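Local structure of fructose-bisphosphate aldolase (Plasmodium falciparum, 4TR9) at residues E195-A200 against V276-G281; L235-M240 against T305-R310; Q282-A287 against L335-A340. The protein belongs to the class I fructose-bisphosphate aldolase family, whose members are TIM-barrel enzymes, and is found here in an assembly of four chains. All blocks are in the same frame, centred on the assembly; numbering follows the deposited sequence.

Interaction 1 of 3, residues E195-A200 against V276-G281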
loop_
_atom_site.group_PDB
_atom_site.type_symbol
_atom_site.label_atom_id
_atom_site.label_comp_id
_atom_site.label_asym_id
_atom_site.label_seq_id
_atom_site.Cartn_x
_atom_site.Cartn_y
_atom_site.Cartn_z
ATOM N N GLU A 195 -6.946 5.670 -19.319
ATOM C CA GLU A 195 -7.678 4.545 -19.889
ATOM C C GLU A 195 -7.215 3.205 -19.322
ATOM O O GLU A 195 -6.292 2.586 -19.851
ATOM C CB GLU A 195 -7.538 4.541 -21.415
ATOM C CG GLU A 195 -8.337 3.447 -22.112
ATOM C CD GLU A 195 -8.131 3.442 -23.613
ATOM O OE1 GLU A 195 -7.492 4.382 -24.130
ATOM O OE2 GLU A 195 -8.607 2.496 -24.278
ATOM N N PRO A 196 -7.848 2.763 -18.225
ATOM C CA PRO A 196 -7.633 1.418 -17.688
ATOM C C PRO A 196 -8.636 0.424 -18.267
ATOM O O PRO A 196 -9.526 -0.040 -17.555
ATOM C CB PRO A 196 -7.852 1.611 -16.188
ATOM C CG PRO A 196 -8.881 2.694 -16.118
ATOM C CD PRO A 196 -8.661 3.591 -17.318
ATOM N N GLU A 197 -8.494 0.107 -19.551
ATOM C CA GLU A 197 -9.458 -0.751 -20.227
ATOM C C GLU A 197 -9.415 -2.189 -19.729
ATOM O O GLU A 197 -8.376 -2.847 -19.774
ATOM C CB GLU A 197 -9.232 -0.735 -21.740
ATOM C CG GLU A 197 -10.191 -1.644 -22.498
ATOM C CD GLU A 197 -9.903 -1.697 -23.984
ATOM O OE1 GLU A 197 -8.930 -1.049 -24.427
ATOM O OE2 GLU A 197 -10.648 -2.388 -24.709
ATOM N N ILE A 198 -10.560 -2.668 -19.252
ATOM C CA ILE A 198 -10.717 -4.068 -18.896
ATOM C C ILE A 198 -11.424 -4.804 -20.028
ATOM O O ILE A 198 -12.569 -4.494 -20.359
ATOM C CB ILE A 198 -11.512 -4.238 -17.593
ATOM C CG1 ILE A 198 -10.786 -3.557 -16.432
ATOM C CG2 ILE A 198 -11.725 -5.708 -17.293
ATOM C CD1 ILE A 198 -11.499 -3.689 -15.109
ATOM N N LEU A 199 -10.735 -5.773 -20.623
ATOM C CA LEU A 199 -11.281 -6.527 -21.748
ATOM C C LEU A 199 -12.525 -7.317 -21.353
ATOM O O LEU A 199 -12.594 -7.879 -20.260
ATOM C CB LEU A 199 -10.225 -7.475 -22.316
ATOM C CG LEU A 199 -8.974 -6.819 -22.901
ATOM C CD1 LEU A 199 -8.049 -7.866 -23.500
ATOM C CD2 LEU A 199 -9.357 -5.777 -23.940
ATOM N N ALA A 200 -13.505 -7.357 -22.250
ATOM C CA ALA A 200 -14.732 -8.106 -22.010
ATOM C C ALA A 200 -14.592 -9.546 -22.495
ATOM O O ALA A 200 -15.565 -10.300 -22.522
ATOM C CB ALA A 200 -15.910 -7.427 -22.691
ATOM N N VAL A 276 -15.302 9.327 -20.354
ATOM C CA VAL A 276 -15.471 9.017 -21.769
ATOM C C VAL A 276 -15.340 7.517 -22.038
ATOM O O VAL A 276 -14.237 6.974 -22.066
ATOM C CB VAL A 276 -14.453 9.794 -22.633
ATOM C CG1 VAL A 276 -14.951 11.203 -22.895
ATOM C CG2 VAL A 276 -13.087 9.830 -21.958
ATOM N N PHE A 277 -16.473 6.852 -22.237
ATOM C CA PHE A 277 -16.481 5.406 -22.444
ATOM C C PHE A 277 -15.852 4.995 -23.771
ATOM O O PHE A 277 -15.859 5.755 -24.739
ATOM C CB PHE A 277 -17.912 4.866 -22.370
ATOM C CG PHE A 277 -18.515 4.937 -21.000
ATOM C CD1 PHE A 277 -18.143 4.033 -20.019
ATOM C CD2 PHE A 277 -19.460 5.900 -20.693
ATOM C CE1 PHE A 277 -18.696 4.093 -18.756
ATOM C CE2 PHE A 277 -20.019 5.966 -19.431
ATOM C CZ PHE A 277 -19.635 5.061 -18.462
ATOM N N LEU A 278 -15.308 3.783 -23.803
ATOM C CA LEU A 278 -14.764 3.216 -25.029
ATOM C C LEU A 278 -15.725 2.170 -25.585
ATOM O O LEU A 278 -16.337 1.416 -24.829
ATOM C CB LEU A 278 -13.379 2.613 -24.779
ATOM C CG LEU A 278 -13.224 1.560 -23.677
ATOM C CD1 LEU A 278 -13.375 0.148 -24.228
ATOM C CD2 LEU A 278 -11.886 1.723 -22.967
ATOM N N SER A 279 -15.856 2.132 -26.906
ATOM C CA SER A 279 -16.789 1.220 -27.557
ATOM C C SER A 279 -16.361 -0.234 -27.393
ATOM O O SER A 279 -17.196 -1.114 -27.188
ATOM C CB SER A 279 -16.924 1.562 -29.044
ATOM O OG SER A 279 -15.672 1.493 -29.703
ATOM N N GLY A 280 -15.058 -0.480 -27.477
ATOM C CA GLY A 280 -14.532 -1.829 -27.370
ATOM C C GLY A 280 -14.940 -2.677 -28.557
ATOM O O GLY A 280 -14.834 -2.243 -29.704
ATOM N N GLY A 281 -15.416 -3.887 -28.285
ATOM C CA GLY A 281 -15.849 -4.788 -29.337
ATOM C C GLY A 281 -17.330 -4.673 -29.647
ATOM O O GLY A 281 -17.857 -5.422 -30.470
#
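Leu278 sets its two methyl groups against the side chains of Glu195 and Glu197, and every direct contact between 195-200 and 276-281 is of this van der Waals kind. CD2 of Leu278 serves both acids: it lies 3.6 Å from OE2 of Glu195 and 3.8 Å from the methylene CG of Glu197. The other methyl, CD1 of Leu278, comes within 3.8 Å of OE2 of Glu197. The leucine crosses each glutamate at about a right angle, so its methyls press on the flanks of two roughly extended chains. Both glutamates have CG anti to the backbone N (chi1 -177° and 179°), which carries their carboxylates past the leucine.

No hydrogen bond joins the two segments; the carboxylates have polar partners elsewhere. OE1 of Glu197 makes a salt bridge with Arg154. OE2 of Glu195 forms a weak hydrogen bond with the bound N'-[(E)-(2,4-dichlorophenyl)methylidene]-3,4-dihydroxybenzohydrazide, while its OE1 has long, weak ion pairs with Lys152 and Lys237. A bound peptide packs on Leu278 through its backbone and hydrogen-bonds to Ser279 OG.

Strands 191-198 and 274-277 are not neighbours in the sheet, since 235-236 lies between them as the barrel closes. The contact therefore spans the C-terminal mouth of a TIM barrel, the end where this fold typically places its ligand pocket; Glu195 is one of the residues lining that pocket here.

Interaction 2 of 3, residues L235-M240 against T305-R310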
loop_
_atom_site.group_PDB
_atom_site.type_symbol
_atom_site.label_atom_id
_atom_site.label_comp_id
_atom_site.label_asym_id
_atom_site.label_seq_id
_atom_site.Cartn_x
_atom_site.Cartn_y
_atom_site.Cartn_z
ATOM N N LEU A 235 -9.464 13.133 -17.388
ATOM C CA LEU A 235 -10.625 12.389 -17.861
ATOM C C LEU A 235 -10.398 10.893 -17.686
ATOM O O LEU A 235 -9.259 10.430 -17.648
ATOM C CB LEU A 235 -10.920 12.710 -19.329
ATOM C CG LEU A 235 -11.461 14.108 -19.647
ATOM C CD1 LEU A 235 -11.655 14.276 -21.147
ATOM C CD2 LEU A 235 -12.762 14.370 -18.903
ATOM N N LEU A 236 -11.487 10.142 -17.577
ATOM C CA LEU A 236 -11.406 8.696 -17.416
ATOM C C LEU A 236 -11.991 7.985 -18.628
ATOM O O LEU A 236 -13.094 8.304 -19.071
ATOM C CB LEU A 236 -12.133 8.255 -16.144
ATOM C CG LEU A 236 -12.131 6.759 -15.822
ATOM C CD1 LEU A 236 -10.715 6.255 -15.589
ATOM C CD2 LEU A 236 -13.012 6.469 -14.615
ATOM N N LYS A 237 -11.249 7.021 -19.162
ATOM C CA LYS A 237 -11.730 6.232 -20.290
ATOM C C LYS A 237 -11.786 4.751 -19.932
ATOM O O LYS A 237 -10.891 3.985 -20.290
ATOM C CB LYS A 237 -10.845 6.450 -21.521
ATOM C CG LYS A 237 -11.370 5.797 -22.793
ATOM C CD LYS A 237 -10.511 6.148 -23.995
ATOM C CE LYS A 237 -11.041 5.497 -25.263
ATOM N NZ LYS A 237 -10.250 5.888 -26.462
ATOM N N PRO A 238 -12.837 4.343 -19.207
ATOM C CA PRO A 238 -12.998 2.948 -18.804
ATOM C C PRO A 238 -13.909 2.186 -19.754
ATOM O O PRO A 238 -14.474 2.773 -20.678
ATOM C CB PRO A 238 -13.640 3.075 -17.428
ATOM C CG PRO A 238 -14.542 4.268 -17.590
ATOM C CD PRO A 238 -13.874 5.194 -18.599
ATOM N N ASN A 239 -14.048 0.887 -19.523
ATOM C CA ASN A 239 -14.996 0.080 -20.273
ATOM C C ASN A 239 -16.345 0.065 -19.570
ATOM O O ASN A 239 -16.415 0.207 -18.351
ATOM C CB ASN A 239 -14.478 -1.346 -20.439
ATOM C CG ASN A 239 -14.265 -2.045 -19.111
ATOM O OD1 ASN A 239 -13.735 -1.459 -18.167
ATOM N ND2 ASN A 239 -14.689 -3.300 -19.028
ATOM N N MET A 240 -17.415 -0.098 -20.339
ATOM C CA MET A 240 -18.739 -0.249 -19.755
ATOM C C MET A 240 -18.814 -1.567 -18.994
ATOM O O MET A 240 -18.283 -2.582 -19.445
ATOM C CB MET A 240 -19.824 -0.195 -20.832
ATOM C CG MET A 240 -19.933 1.143 -21.542
ATOM S SD MET A 240 -21.230 1.139 -22.793
ATOM C CE MET A 240 -21.133 2.824 -23.391
ATOM N N THR A 305 -20.066 10.600 -21.280
ATOM C CA THR A 305 -20.134 10.611 -22.735
ATOM C C THR A 305 -19.271 9.502 -23.334
ATOM O O THR A 305 -19.068 8.460 -22.711
ATOM C CB THR A 305 -19.704 11.978 -23.303
ATOM O OG1 THR A 305 -19.589 11.894 -24.729
ATOM C CG2 THR A 305 -18.373 12.415 -22.710
ATOM N N PHE A 306 -18.762 9.731 -24.541
ATOM C CA PHE A 306 -18.076 8.680 -25.286
ATOM C C PHE A 306 -16.719 9.105 -25.838
ATOM O O PHE A 306 -16.487 10.279 -26.126
ATOM C CB PHE A 306 -18.962 8.200 -26.440
ATOM C CG PHE A 306 -19.319 9.281 -27.425
ATOM C CD1 PHE A 306 -18.552 9.486 -28.561
ATOM C CD2 PHE A 306 -20.423 10.092 -27.216
ATOM C CE1 PHE A 306 -18.878 10.480 -29.467
ATOM C CE2 PHE A 306 -20.754 11.089 -28.117
ATOM C CZ PHE A 306 -19.981 11.281 -29.245
ATOM N N SER A 307 -15.826 8.130 -25.978
ATOM C CA SER A 307 -14.574 8.311 -26.703
ATOM C C SER A 307 -14.456 7.196 -27.731
ATOM O O SER A 307 -13.519 6.397 -27.699
ATOM C CB SER A 307 -13.375 8.303 -25.754
ATOM O OG SER A 307 -12.160 8.462 -26.468
ATOM N N TYR A 308 -15.425 7.146 -28.639
ATOM C CA TYR A 308 -15.544 6.044 -29.582
ATOM C C TYR A 308 -14.604 6.173 -30.772
ATOM O O TYR A 308 -14.216 7.275 -31.163
ATOM C CB TYR A 308 -16.984 5.933 -30.090
ATOM C CG TYR A 308 -17.992 5.538 -29.036
ATOM C CD1 TYR A 308 -17.595 4.891 -27.872
ATOM C CD2 TYR A 308 -19.343 5.807 -29.208
ATOM C CE1 TYR A 308 -18.519 4.528 -26.908
ATOM C CE2 TYR A 308 -20.272 5.447 -28.252
ATOM C CZ TYR A 308 -19.855 4.809 -27.104
ATOM O OH TYR A 308 -20.782 4.453 -26.153
ATOM N N GLY A 309 -14.246 5.030 -31.342
ATOM C CA GLY A 309 -13.489 4.983 -32.576
ATOM C C GLY A 309 -14.115 3.958 -33.500
ATOM O O GLY A 309 -14.392 4.241 -34.663
ATOM N N ARG A 310 -14.349 2.763 -32.971
ATOM C CA ARG A 310 -15.006 1.705 -33.726
ATOM C C ARG A 310 -16.470 2.042 -33.982
ATOM O O ARG A 310 -16.989 1.816 -35.073
ATOM C CB ARG A 310 -14.902 0.373 -32.983
ATOM C CG ARG A 310 -15.572 -0.792 -33.690
ATOM C CD ARG A 310 -15.526 -2.047 -32.837
ATOM N NE ARG A 310 -15.726 -3.257 -33.626
ATOM C CZ ARG A 310 -14.736 -3.989 -34.129
ATOM N NH1 ARG A 310 -15.006 -5.077 -34.837
ATOM N NH2 ARG A 310 -13.475 -3.633 -33.920
#
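Lys237 runs as an extended chain past Ser307. From CB the chain leaves with CG anti to the backbone N (chi1 -173°), and CG passes the carbonyl oxygen of Val276. The next carbon, CD of Lys237, first reaches the serine, 3.8 Å from Ser307 OG. CE of Lys237 is nearest Ser307 OG, at 3.4 Å, and 3.6 Å from the carbonyl oxygen Ser307 O. At the tip, NZ of Lys237 gives a weak hydrogen bond of 3.2 Å to Ser307 OG. NZ also makes a weak hydrogen bond to the bound N'-[(E)-(2,4-dichlorophenyl)methylidene]-3,4-dihydroxybenzohydrazide. Strands 235-236 and 303-308 stand on either side of 274-277 in the TIM barrel, so lysine and serine meet across the C-terminal ends of non-adjacent strands, at the ligand pocket.

Farther along both segments, Met240 crosses Tyr308 at about a right angle. CE of Met240 sits at the edge of the Tyr308 ring, near the ring plane and only 3.2 Å from Tyr308 OH, a tight approach. That hydroxyl also has a weak hydrogen bond with Ala287 O. One face of the tyrosine ring carries Phe306 CB, 3.4 Å above the plane over its centre.

Interaction 3 of 3, residues Q282-A287 against L335-A340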
loop_
_atom_site.group_PDB
_atom_site.type_symbol
_atom_site.label_atom_id
_atom_site.label_comp_id
_atom_site.label_asym_id
_atom_site.label_seq_id
_atom_site.Cartn_x
_atom_site.Cartn_y
_atom_site.Cartn_z
ATOM N N GLN A 282 -18.002 -3.734 -28.988
ATOM C CA GLN A 282 -19.434 -3.531 -29.192
ATOM C C GLN A 282 -19.728 -3.054 -30.607
ATOM O O GLN A 282 -18.906 -2.379 -31.227
ATOM C CB GLN A 282 -19.989 -2.521 -28.187
ATOM C CG GLN A 282 -19.807 -2.905 -26.731
ATOM C CD GLN A 282 -20.334 -1.845 -25.786
ATOM O OE1 GLN A 282 -21.381 -1.244 -26.032
ATOM N NE2 GLN A 282 -19.607 -1.601 -24.703
ATOM N N SER A 283 -20.904 -3.406 -31.116
ATOM C CA SER A 283 -21.338 -2.919 -32.418
ATOM C C SER A 283 -21.659 -1.435 -32.321
ATOM O O SER A 283 -21.791 -0.895 -31.223
ATOM C CB SER A 283 -22.553 -3.703 -32.917
ATOM O OG SER A 283 -23.660 -3.539 -32.048
ATOM N N GLU A 284 -21.776 -0.775 -33.469
ATOM C CA GLU A 284 -22.060 0.656 -33.502
ATOM C C GLU A 284 -23.360 0.991 -32.784
ATOM O O GLU A 284 -23.416 1.932 -31.993
ATOM C CB GLU A 284 -22.127 1.158 -34.945
ATOM C CG GLU A 284 -20.786 1.227 -35.651
ATOM C CD GLU A 284 -20.905 1.800 -37.048
ATOM O OE1 GLU A 284 -21.997 1.690 -37.644
ATOM O OE2 GLU A 284 -19.911 2.367 -37.549
ATOM N N GLU A 285 -24.399 0.211 -33.059
ATOM C CA GLU A 285 -25.718 0.469 -32.496
ATOM C C GLU A 285 -25.757 0.201 -30.993
ATOM O O GLU A 285 -26.263 1.018 -30.225
ATOM C CB GLU A 285 -26.777 -0.377 -33.205
ATOM C CG GLU A 285 -28.205 -0.024 -32.824
ATOM C CD GLU A 285 -28.587 1.385 -33.235
ATOM O OE1 GLU A 285 -28.058 1.876 -34.255
ATOM O OE2 GLU A 285 -29.415 2.007 -32.534
ATOM N N GLU A 286 -25.219 -0.942 -30.579
ATOM C CA GLU A 286 -25.220 -1.317 -29.169
ATOM C C GLU A 286 -24.363 -0.370 -28.334
ATOM O O GLU A 286 -24.629 -0.163 -27.151
ATOM C CB GLU A 286 -24.736 -2.758 -28.997
ATOM C CG GLU A 286 -25.703 -3.801 -29.538
ATOM C CD GLU A 286 -25.201 -5.219 -29.349
ATOM O OE1 GLU A 286 -24.038 -5.388 -28.927
ATOM O OE2 GLU A 286 -25.970 -6.164 -29.623
ATOM N N ALA A 287 -23.337 0.205 -28.954
ATOM C CA ALA A 287 -22.491 1.182 -28.277
ATOM C C ALA A 287 -23.269 2.466 -28.012
ATOM O O ALA A 287 -22.982 3.192 -27.061
ATOM C CB ALA A 287 -21.247 1.473 -29.099
ATOM N N LEU A 335 -21.737 11.561 -39.531
ATOM C CA LEU A 335 -22.556 12.540 -38.825
ATOM C C LEU A 335 -23.748 11.905 -38.120
ATOM O O LEU A 335 -24.106 12.308 -37.014
ATOM C CB LEU A 335 -23.042 13.622 -39.791
ATOM C CG LEU A 335 -21.998 14.656 -40.212
ATOM C CD1 LEU A 335 -22.584 15.638 -41.214
ATOM C CD2 LEU A 335 -21.458 15.388 -38.993
ATOM N N GLN A 336 -24.365 10.914 -38.758
ATOM C CA GLN A 336 -25.533 10.266 -38.174
ATOM C C GLN A 336 -25.133 9.382 -36.995
ATOM O O GLN A 336 -25.926 9.167 -36.079
ATOM C CB GLN A 336 -26.289 9.443 -39.223
ATOM C CG GLN A 336 -25.572 8.189 -39.689
ATOM C CD GLN A 336 -26.458 7.294 -40.532
ATOM O OE1 GLN A 336 -27.620 7.612 -40.783
ATOM N NE2 GLN A 336 -25.913 6.165 -40.972
ATOM N N ARG A 337 -23.904 8.877 -37.015
ATOM C CA ARG A 337 -23.393 8.095 -35.895
ATOM C C ARG A 337 -22.978 9.021 -34.759
ATOM O O ARG A 337 -23.175 8.707 -33.585
ATOM C CB ARG A 337 -22.213 7.219 -36.323
ATOM C CG ARG A 337 -22.566 6.125 -37.320
ATOM C CD ARG A 337 -23.804 5.355 -36.891
ATOM N NE ARG A 337 -23.692 4.835 -35.532
ATOM C CZ ARG A 337 -24.683 4.237 -34.878
ATOM N NH1 ARG A 337 -24.495 3.797 -33.643
ATOM N NH2 ARG A 337 -25.865 4.082 -35.460
ATOM N N ALA A 338 -22.404 10.164 -35.120
ATOM C CA ALA A 338 -22.011 11.168 -34.140
ATOM C C ALA A 338 -23.237 11.737 -33.437
ATOM O O ALA A 338 -23.219 11.973 -32.230
ATOM C CB ALA A 338 -21.216 12.279 -34.806
ATOM N N GLU A 339 -24.302 11.954 -34.202
ATOM C CA GLU A 339 -25.553 12.466 -33.654
ATOM C C GLU A 339 -26.230 11.413 -32.784
ATOM O O GLU A 339 -26.875 11.739 -31.788
ATOM C CB GLU A 339 -26.493 12.907 -34.777
ATOM C CG GLU A 339 -27.779 13.563 -34.294
ATOM C CD GLU A 339 -28.693 13.967 -35.434
ATOM O OE1 GLU A 339 -28.508 13.458 -36.559
ATOM O OE2 GLU A 339 -29.598 14.798 -35.205
ATOM N N ALA A 340 -26.075 10.151 -33.170
ATOM C CA ALA A 340 -26.664 9.037 -32.436
ATOM C C ALA A 340 -26.095 8.951 -31.024
ATOM O O ALA A 340 -26.837 8.813 -30.051
ATOM C CB ALA A 340 -26.432 7.731 -33.178
HETATM O O HOH W 1 -22.361 4.178 -32.381
#
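The backbone oxygen of Glu284, which faces Arg337, accepts a hydrogen bond from Ser288 OG in its own helix. Arg337 NH1 is only 2.7 Å from Glu284 O, but the angle is too poor for a hydrogen bond. A water at the edge of the guanidinium, in its plane, lies 2.5 Å from both Glu284 O and Arg337 NH1; distances so short leave its position, and any bridge through it, doubtful.

Elsewhere on that edge, OE1 of Glu285 accepts a weak bond of 3.3 Å from Arg337 NH2, part of a salt bridge. The bond is fairly straight (158°), although the carboxylate plane is turned 72° from that of the guanidinium. The arginine chain bends at chi2 (-48°) and again at chi3, which lays its guanidinium flat against CB of Glu284, 3.8 Å from Arg337 NH1; CB of Ala340 lies over the opposite face. OE1 of Glu284, 4.2 Å from Arg337 NE and well out of the guanidinium plane, can probably add only charge attraction; it is hydrogen-bonded to Ser315. OE2 of Glu285 is held by Tyr349.

Arg337 thus reaches from the middle of helix 327-346 to the first turn of helix 284-295, whose N-cap, Ser283, accepts only a weak bond from Glu286 N, while helix 310-320 packs on both Glu284 and Arg337 outside the barrel strands.

Overall arrangement
Interactions 1 and 2 lie side by side at the C-terminal mouth of the barrel, their centres about 6 Å apart, on strands 191-198, 235-236, 274-277 and 303-308 of one parallel sheet. Interaction 3 is on the outer helical layer, its centre about 13 Å from that of interaction 2 and about 16 Å from that of interaction 1. Its segment 282-287 follows 276-281 directly, passing from strand 274-277 into helix 284-295. Along the chain, interaction 2 interleaves with each of the others, whereas interaction 1 closes before interaction 3 opens. The ligand pocket thus draws on the two inner contacts; the third joins helices 284-295 and 327-346 and meets interaction 2 through Tyr308 and Ala287.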